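Side-chain contacts in TatD-related deoxyribonuclease (PDB 1J6O), which is a TIM-barrel protein that probably acts as a metal-dependent DNA nuclease, hydrolysing ester bonds: residues A[35-40]-A[64-69]; A[41-46]-A[262-267]; A[120-125]-A[148-153]. One frame throughout, in Å; residues are numbered along the deposited sequence.

Contact 1: residues A[35-40]-A[64-69]; sequences SFEENN and SDRIFC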
# COMPACT_ATOMS: atom_id res chain seq x y z
N SER A 35 -6.30 -16.15 -11.51
CA SER A 35 -6.36 -17.13 -10.44
C SER A 35 -6.62 -16.52 -9.06
O SER A 35 -6.53 -17.20 -8.05
CB SER A 35 -5.09 -17.98 -10.42
OG SER A 35 -3.94 -17.17 -10.22
N PHE A 36 -6.93 -15.22 -9.01
CA PHE A 36 -7.19 -14.58 -7.73
C PHE A 36 -8.27 -15.28 -6.92
O PHE A 36 -8.09 -15.58 -5.74
CB PHE A 36 -7.57 -13.12 -7.92
CG PHE A 36 -6.40 -12.23 -8.23
CD1 PHE A 36 -5.10 -12.68 -8.06
CD2 PHE A 36 -6.60 -10.91 -8.65
CE1 PHE A 36 -3.99 -11.84 -8.29
CE2 PHE A 36 -5.51 -10.08 -8.88
CZ PHE A 36 -4.21 -10.55 -8.70
N GLU A 37 -9.39 -15.59 -7.57
CA GLU A 37 -10.49 -16.26 -6.87
C GLU A 37 -10.03 -17.59 -6.27
O GLU A 37 -10.22 -17.85 -5.07
CB GLU A 37 -11.65 -16.49 -7.84
CG GLU A 37 -12.96 -16.89 -7.18
CD GLU A 37 -14.14 -16.74 -8.14
OE1 GLU A 37 -14.08 -17.32 -9.25
OE2 GLU A 37 -15.12 -16.05 -7.80
N GLU A 38 -9.41 -18.43 -7.09
CA GLU A 38 -8.95 -19.72 -6.59
C GLU A 38 -8.00 -19.55 -5.42
O GLU A 38 -7.90 -20.41 -4.56
CB GLU A 38 -8.23 -20.52 -7.69
CG GLU A 38 -8.86 -20.41 -9.06
CD GLU A 38 -7.89 -20.77 -10.19
OE1 GLU A 38 -6.86 -21.43 -9.92
OE2 GLU A 38 -8.18 -20.39 -11.36
N ASN A 39 -7.29 -18.44 -5.39
CA ASN A 39 -6.35 -18.22 -4.30
C ASN A 39 -6.86 -17.39 -3.13
O ASN A 39 -6.07 -16.96 -2.29
CB ASN A 39 -5.05 -17.62 -4.86
CG ASN A 39 -4.18 -18.66 -5.55
OD1 ASN A 39 -3.82 -19.68 -4.95
ND2 ASN A 39 -3.84 -18.42 -6.81
N ASN A 40 -8.17 -17.17 -3.09
CA ASN A 40 -8.83 -16.41 -2.02
C ASN A 40 -8.45 -14.94 -1.91
O ASN A 40 -8.46 -14.36 -0.80
CB ASN A 40 -8.60 -17.10 -0.66
CG ASN A 40 -9.10 -18.53 -0.65
OD1 ASN A 40 -8.23 -19.47 -0.28
ND2 ASN A 40 -10.26 -18.79 -0.98
N SER A 64 -9.91 -6.03 -14.93
CA SER A 64 -10.36 -7.02 -13.96
C SER A 64 -11.22 -6.40 -12.90
O SER A 64 -10.88 -5.36 -12.37
CB SER A 64 -9.15 -7.67 -13.28
OG SER A 64 -9.52 -8.36 -12.08
N ASP A 65 -12.31 -7.08 -12.56
CA ASP A 65 -13.20 -6.58 -11.55
C ASP A 65 -12.54 -6.62 -10.16
O ASP A 65 -13.02 -5.97 -9.24
CB ASP A 65 -14.46 -7.43 -11.48
CG ASP A 65 -15.36 -7.27 -12.70
OD1 ASP A 65 -15.22 -6.30 -13.48
OD2 ASP A 65 -16.24 -8.15 -12.86
N ARG A 66 -11.46 -7.38 -10.02
CA ARG A 66 -10.77 -7.49 -8.73
C ARG A 66 -9.56 -6.59 -8.53
O ARG A 66 -8.89 -6.67 -7.48
CB ARG A 66 -10.35 -8.94 -8.50
CG ARG A 66 -11.56 -9.85 -8.37
CD ARG A 66 -11.16 -11.26 -8.02
NE ARG A 66 -12.37 -12.08 -7.91
CZ ARG A 66 -12.69 -12.82 -6.85
NH1 ARG A 66 -11.89 -12.88 -5.79
NH2 ARG A 66 -13.84 -13.48 -6.85
N ILE A 67 -9.31 -5.73 -9.50
CA ILE A 67 -8.18 -4.82 -9.39
C ILE A 67 -8.65 -3.36 -9.37
O ILE A 67 -9.46 -2.95 -10.22
CB ILE A 67 -7.21 -4.99 -10.57
CG1 ILE A 67 -6.67 -6.43 -10.60
CG2 ILE A 67 -6.04 -4.03 -10.41
CD1 ILE A 67 -5.84 -6.70 -11.86
N PHE A 68 -8.19 -2.61 -8.37
CA PHE A 68 -8.53 -1.20 -8.23
C PHE A 68 -7.17 -0.54 -8.38
O PHE A 68 -6.13 -1.21 -8.25
CB PHE A 68 -9.20 -0.89 -6.89
CG PHE A 68 -10.53 -1.54 -6.78
CD1 PHE A 68 -10.65 -2.86 -6.32
CD2 PHE A 68 -11.66 -0.88 -7.25
CE1 PHE A 68 -11.89 -3.52 -6.34
CE2 PHE A 68 -12.91 -1.53 -7.28
CZ PHE A 68 -13.02 -2.85 -6.82
N CYS A 69 -7.17 0.77 -8.57
CA CYS A 69 -5.94 1.51 -8.78
C CYS A 69 -5.59 2.69 -7.85
O CYS A 69 -6.48 3.33 -7.30
CB CYS A 69 -6.04 2.04 -10.23
SG CYS A 69 -4.68 2.96 -10.95
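At the N-terminal end of two neighbouring strands of the TIM barrel, F36 and E37, in the loop leading into strand 41-47, receive the side chain of R66, which immediately precedes strand 67-71. R66 runs straight from CG to NE (chi3 180°) and passes beside F36, with R66 CD 4.0 Å from F36 CB. Its NH2 then forms a salt bridge with E37 OE2 at 3.0 Å. Carboxylate and guanidinium planes stand 74° apart, and the acid reaches the cation through this one oxygen, not as a two-pronged pair. E37 also lies over a guanidinium face, with its CB 3.8 Å above the plane and offset toward the rim. The other terminal nitrogen, R66 NH1, hydrogen-bonds the backbone O of I41, so R66 joins the turn before one strand to both the approach and the start of the adjacent parallel strand of the α/β barrel. That turn is type I, S64 to I67, and contains an ST turn: S64 OG accepts from R66 N at 3.0 Å. Deeper in, I67 CG1 meets the F36 ring at its edge, 4.2 Å from F36 CE2, while I41 and V44 also touch the phenyl group.

Contact 2: residues A[41-46]-A[262-267]; sequences IEFVVN and IFLEVK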
# COMPACT_ATOMS: atom_id res chain seq x y z
N ILE A 41 -8.08 -14.36 -3.04
CA ILE A 41 -7.70 -12.95 -3.05
C ILE A 41 -8.98 -12.23 -3.50
O ILE A 41 -9.38 -12.35 -4.67
CB ILE A 41 -6.57 -12.65 -4.09
CG1 ILE A 41 -5.28 -13.39 -3.72
CG2 ILE A 41 -6.34 -11.14 -4.15
CD1 ILE A 41 -4.69 -13.01 -2.36
N GLU A 42 -9.61 -11.49 -2.60
CA GLU A 42 -10.85 -10.77 -2.93
C GLU A 42 -10.64 -9.63 -3.94
O GLU A 42 -11.46 -9.43 -4.84
CB GLU A 42 -11.48 -10.28 -1.66
CG GLU A 42 -12.81 -9.64 -1.83
CD GLU A 42 -13.43 -9.37 -0.50
OE1 GLU A 42 -13.64 -10.35 0.26
OE2 GLU A 42 -13.71 -8.19 -0.20
N PHE A 43 -9.59 -8.84 -3.73
CA PHE A 43 -9.27 -7.74 -4.64
C PHE A 43 -7.90 -7.26 -4.31
O PHE A 43 -7.31 -7.66 -3.29
CB PHE A 43 -10.27 -6.54 -4.60
CG PHE A 43 -10.21 -5.67 -3.35
CD1 PHE A 43 -10.98 -5.97 -2.23
CD2 PHE A 43 -9.42 -4.51 -3.32
CE1 PHE A 43 -10.99 -5.13 -1.12
CE2 PHE A 43 -9.42 -3.67 -2.22
CZ PHE A 43 -10.19 -3.96 -1.12
N VAL A 44 -7.33 -6.47 -5.20
CA VAL A 44 -6.00 -5.95 -4.93
C VAL A 44 -6.00 -4.48 -5.30
O VAL A 44 -6.82 -4.03 -6.13
CB VAL A 44 -4.86 -6.66 -5.74
CG1 VAL A 44 -5.03 -8.17 -5.71
CG2 VAL A 44 -4.78 -6.09 -7.14
N VAL A 45 -5.12 -3.71 -4.66
CA VAL A 45 -5.04 -2.30 -4.97
C VAL A 45 -3.70 -2.22 -5.71
O VAL A 45 -2.65 -2.45 -5.11
CB VAL A 45 -4.96 -1.43 -3.73
CG1 VAL A 45 -4.74 0.05 -4.18
CG2 VAL A 45 -6.25 -1.57 -2.89
N ASN A 46 -3.77 -1.95 -7.02
CA ASN A 46 -2.57 -1.87 -7.87
C ASN A 46 -2.09 -0.42 -7.88
O ASN A 46 -2.79 0.48 -8.31
CB ASN A 46 -2.91 -2.37 -9.26
CG ASN A 46 -1.73 -2.91 -9.95
OD1 ASN A 46 -1.20 -3.97 -9.59
ND2 ASN A 46 -1.26 -2.17 -10.95
N ILE A 262 -11.45 1.14 3.82
CA ILE A 262 -10.57 2.20 3.34
C ILE A 262 -10.64 2.52 1.86
O ILE A 262 -10.81 3.67 1.45
CB ILE A 262 -9.09 1.86 3.68
CG1 ILE A 262 -8.88 1.95 5.20
CG2 ILE A 262 -8.13 2.85 3.01
CD1 ILE A 262 -7.52 1.46 5.66
N PHE A 263 -10.54 1.49 1.05
CA PHE A 263 -10.56 1.65 -0.38
C PHE A 263 -11.85 1.55 -1.15
O PHE A 263 -12.02 2.24 -2.17
CB PHE A 263 -9.56 0.63 -0.96
CG PHE A 263 -8.15 0.83 -0.46
CD1 PHE A 263 -7.39 1.89 -0.93
CD2 PHE A 263 -7.60 -0.04 0.47
CE1 PHE A 263 -6.09 2.07 -0.49
CE2 PHE A 263 -6.29 0.12 0.93
CZ PHE A 263 -5.53 1.18 0.45
N LEU A 264 -12.78 0.71 -0.68
CA LEU A 264 -14.02 0.58 -1.44
C LEU A 264 -15.26 1.30 -1.02
O LEU A 264 -16.19 1.40 -1.81
CB LEU A 264 -14.34 -0.91 -1.59
CG LEU A 264 -13.20 -1.68 -2.25
CD1 LEU A 264 -13.60 -3.14 -2.46
CD2 LEU A 264 -12.80 -1.00 -3.58
N GLU A 265 -15.30 1.80 0.20
CA GLU A 265 -16.50 2.50 0.63
C GLU A 265 -16.67 3.78 -0.18
O GLU A 265 -15.70 4.51 -0.44
CB GLU A 265 -16.43 2.81 2.12
CG GLU A 265 -17.78 2.67 2.82
CD GLU A 265 -17.66 2.45 4.32
OE1 GLU A 265 -17.48 3.44 5.07
OE2 GLU A 265 -17.73 1.28 4.74
N VAL A 266 -17.90 4.04 -0.61
CA VAL A 266 -18.18 5.23 -1.39
C VAL A 266 -17.88 6.45 -0.50
O VAL A 266 -18.38 6.55 0.62
CB VAL A 266 -19.66 5.26 -1.86
CG1 VAL A 266 -19.91 6.51 -2.68
CG2 VAL A 266 -19.97 4.04 -2.67
N LYS A 267 -17.05 7.37 -1.00
CA LYS A 267 -16.71 8.56 -0.23
C LYS A 267 -17.35 9.83 -0.79
O LYS A 267 -17.57 9.94 -2.00
CB LYS A 267 -15.18 8.74 -0.20
CG LYS A 267 -14.42 7.54 0.36
CD LYS A 267 -12.92 7.70 0.20
CE LYS A 267 -12.17 6.52 0.82
NZ LYS A 267 -12.52 5.22 0.16
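L264 and V45 each set a methyl over an aromatic face, and these two CH-pi contacts carry the packing between strand 41-47 and the end of helix 248-264. L264 CD1 stands 3.8 Å from the F43 ring centroid, 21° off the normal, and its position toward the rim brings it within 3.5 Å of F43 CE1. The other contact is better centred: V45 CG2 lies 3.9 Å from the centroid of the F263 ring and 12° off its normal. On the opposite face of F263, I262 CG2 sits 3.7 Å above the plane, also over the centre, so the phenyl ring is clamped between two methyl groups. F43 and F263 themselves meet loosely, F43 CE2 lying 4.5 Å from F263 CB. The F43 side chain has its CG between the backbone N and the carbonyl carbon (chi1 72°), which directs the ring toward the helix end. F43 and V45 face the interior of the TIM barrel, whereas V44 and N46 turn outward, V44 to F36 and N46 to S57 of helix 51-61. F263 also touches T16 on strand 13-18, so the last turn of the C-terminal helix packs against the inside of the first two strands. V45 is about 6 Å from H17, side chain to side chain, a predicted metal ligand. Farther out, the F68 ring meets F43 roughly at right angles and also touches L264, while R260 packs on F43 and forms a salt bridge with E42. Beyond the helix, the chain folds back: K267 NZ donates to I262 O at 2.6 Å, and more weakly to E265 O.

Contact 3: residues A[120-125]-A[148-153]; sequences RVFVEQ and YEILRT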
# COMPACT_ATOMS: atom_id res chain seq x y z
N ARG A 120 8.07 18.54 -1.21
CA ARG A 120 7.04 19.30 -1.92
C ARG A 120 6.09 18.43 -2.74
O ARG A 120 4.89 18.68 -2.78
CB ARG A 120 7.66 20.40 -2.80
CG ARG A 120 8.25 19.94 -4.11
CD ARG A 120 8.14 21.02 -5.19
NE ARG A 120 7.48 20.46 -6.38
CZ ARG A 120 6.49 21.05 -7.06
NH1 ARG A 120 6.04 22.25 -6.69
NH2 ARG A 120 5.92 20.41 -8.07
N VAL A 121 6.65 17.41 -3.39
CA VAL A 121 5.87 16.48 -4.22
C VAL A 121 4.90 15.67 -3.35
O VAL A 121 3.77 15.37 -3.76
CB VAL A 121 6.83 15.55 -5.01
CG1 VAL A 121 6.07 14.39 -5.66
CG2 VAL A 121 7.56 16.38 -6.10
N PHE A 122 5.36 15.32 -2.15
CA PHE A 122 4.56 14.55 -1.19
C PHE A 122 3.42 15.46 -0.71
O PHE A 122 2.25 15.08 -0.69
CB PHE A 122 5.45 14.13 -0.02
CG PHE A 122 4.73 13.38 1.09
CD1 PHE A 122 3.67 12.51 0.81
CD2 PHE A 122 5.20 13.45 2.39
CE1 PHE A 122 3.11 11.72 1.81
CE2 PHE A 122 4.65 12.65 3.42
CZ PHE A 122 3.60 11.78 3.13
N VAL A 123 3.78 16.68 -0.33
CA VAL A 123 2.76 17.62 0.14
C VAL A 123 1.70 17.86 -0.93
O VAL A 123 0.52 17.88 -0.64
CB VAL A 123 3.41 18.97 0.55
CG1 VAL A 123 2.33 20.04 0.71
CG2 VAL A 123 4.16 18.79 1.86
N GLU A 124 2.12 18.03 -2.17
CA GLU A 124 1.16 18.27 -3.22
C GLU A 124 0.20 17.10 -3.46
O GLU A 124 -0.96 17.33 -3.81
CB GLU A 124 1.90 18.65 -4.51
CG GLU A 124 2.84 19.83 -4.25
CD GLU A 124 3.38 20.51 -5.50
OE1 GLU A 124 3.84 19.80 -6.41
OE2 GLU A 124 3.36 21.77 -5.57
N GLN A 125 0.65 15.88 -3.23
CA GLN A 125 -0.23 14.72 -3.43
C GLN A 125 -1.18 14.57 -2.24
O GLN A 125 -2.35 14.14 -2.39
CB GLN A 125 0.60 13.47 -3.66
CG GLN A 125 1.21 13.49 -5.06
CD GLN A 125 2.08 12.29 -5.33
OE1 GLN A 125 1.58 11.23 -5.71
NE2 GLN A 125 3.38 12.45 -5.14
N TYR A 148 5.62 12.25 9.45
CA TYR A 148 4.62 12.54 10.48
C TYR A 148 4.34 14.04 10.54
O TYR A 148 3.18 14.46 10.49
CB TYR A 148 5.08 12.07 11.85
CG TYR A 148 4.04 12.28 12.92
CD1 TYR A 148 2.89 11.47 12.99
CD2 TYR A 148 4.20 13.28 13.89
CE1 TYR A 148 1.93 11.65 14.00
CE2 TYR A 148 3.25 13.46 14.90
CZ TYR A 148 2.12 12.65 14.95
OH TYR A 148 1.18 12.84 15.94
N GLU A 149 5.39 14.84 10.67
CA GLU A 149 5.25 16.29 10.74
C GLU A 149 4.43 16.82 9.56
O GLU A 149 3.53 17.64 9.72
CB GLU A 149 6.63 16.96 10.73
CG GLU A 149 7.34 17.03 12.07
CD GLU A 149 6.66 18.00 13.04
OE1 GLU A 149 6.24 19.09 12.60
OE2 GLU A 149 6.57 17.66 14.25
N ILE A 150 4.75 16.35 8.36
CA ILE A 150 4.03 16.80 7.17
C ILE A 150 2.56 16.40 7.17
O ILE A 150 1.68 17.22 6.94
CB ILE A 150 4.70 16.22 5.91
CG1 ILE A 150 6.08 16.87 5.72
CG2 ILE A 150 3.82 16.47 4.69
CD1 ILE A 150 6.86 16.33 4.51
N LEU A 151 2.28 15.14 7.45
CA LEU A 151 0.90 14.67 7.47
C LEU A 151 0.03 15.38 8.51
O LEU A 151 -1.08 15.82 8.21
CB LEU A 151 0.88 13.15 7.69
CG LEU A 151 1.39 12.38 6.47
CD1 LEU A 151 1.86 10.98 6.83
CD2 LEU A 151 0.29 12.34 5.44
N ARG A 152 0.54 15.50 9.73
CA ARG A 152 -0.23 16.16 10.77
C ARG A 152 -0.41 17.64 10.49
O ARG A 152 -1.30 18.29 11.04
CB ARG A 152 0.43 15.95 12.14
CG ARG A 152 1.74 16.69 12.37
CD ARG A 152 2.10 16.68 13.87
NE ARG A 152 3.21 17.58 14.23
CZ ARG A 152 3.36 18.81 13.75
NH1 ARG A 152 2.49 19.31 12.88
NH2 ARG A 152 4.38 19.56 14.17
N THR A 153 0.42 18.18 9.61
CA THR A 153 0.35 19.60 9.26
C THR A 153 -0.89 19.97 8.45
O THR A 153 -1.44 21.06 8.63
CB THR A 153 1.61 20.07 8.49
OG1 THR A 153 2.74 20.05 9.37
CG2 THR A 153 1.40 21.48 7.94
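Apolar contacts join F122 and V123 to I150 and L151, on two neighbouring helices. I150 CG2 lies 3.7 Å from V123 CG2 and also touches the F122 ring, so this branch fits between the two residues of the facing helix. The other branch of I150 ends in CD1, 3.9 Å from F122 CD2. At the far end of the phenyl group, F122 CZ approaches L151 CG at 4.0 Å, the two side chains crossing at about a right angle. With CG anti to the backbone N (chi1 177°), the F122 ring swings across to the facing helix and spans both residues. Helices 115-132 and 144-153 are consecutive outer helices of the α/β barrel, linked through strand 136-141. Their local axes approach to 10.6 Å and run in the same general direction, with a signed crossing angle of -30°. F122 also packs inward on T104 and L106 of strand 98-107, and L151 reaches F176 and L179 of the next helix, 170-179. Polar side-chain bonds are made within each helix or, for Q125, to V73 as well. V121 O accepts from Q125 N at 3.2 Å and from Q125 NE2 at 3.3 Å, the two donors coming from opposite faces of the carbonyl plane, with NE2 62° out of it. The same amide's OE1 accepts from V73 N, which fixes its rotation. On the second helix, T153 OG1 donates to E149 O at 2.6 Å.

Contact 2 is the buried member, made almost wholly of methyl and ring faces inside the barrel; contacts 1 and 3 are partly buried and lie on opposite sides of the chain's centre, their centres 32 Å apart. Contacts 1 and 2 share the pairing of strands 41-47 and 67-71: R66 O and V44 N are 2.8 Å apart, a probable hydrogen bond, and so are F68 O and N46 N. Contact 1 alone carries a salt bridge between its segments, near solvent. Contact 3 joins outer helices by apolar packing and touches neither of the others; along the chain it falls within the loop closed by contact 2.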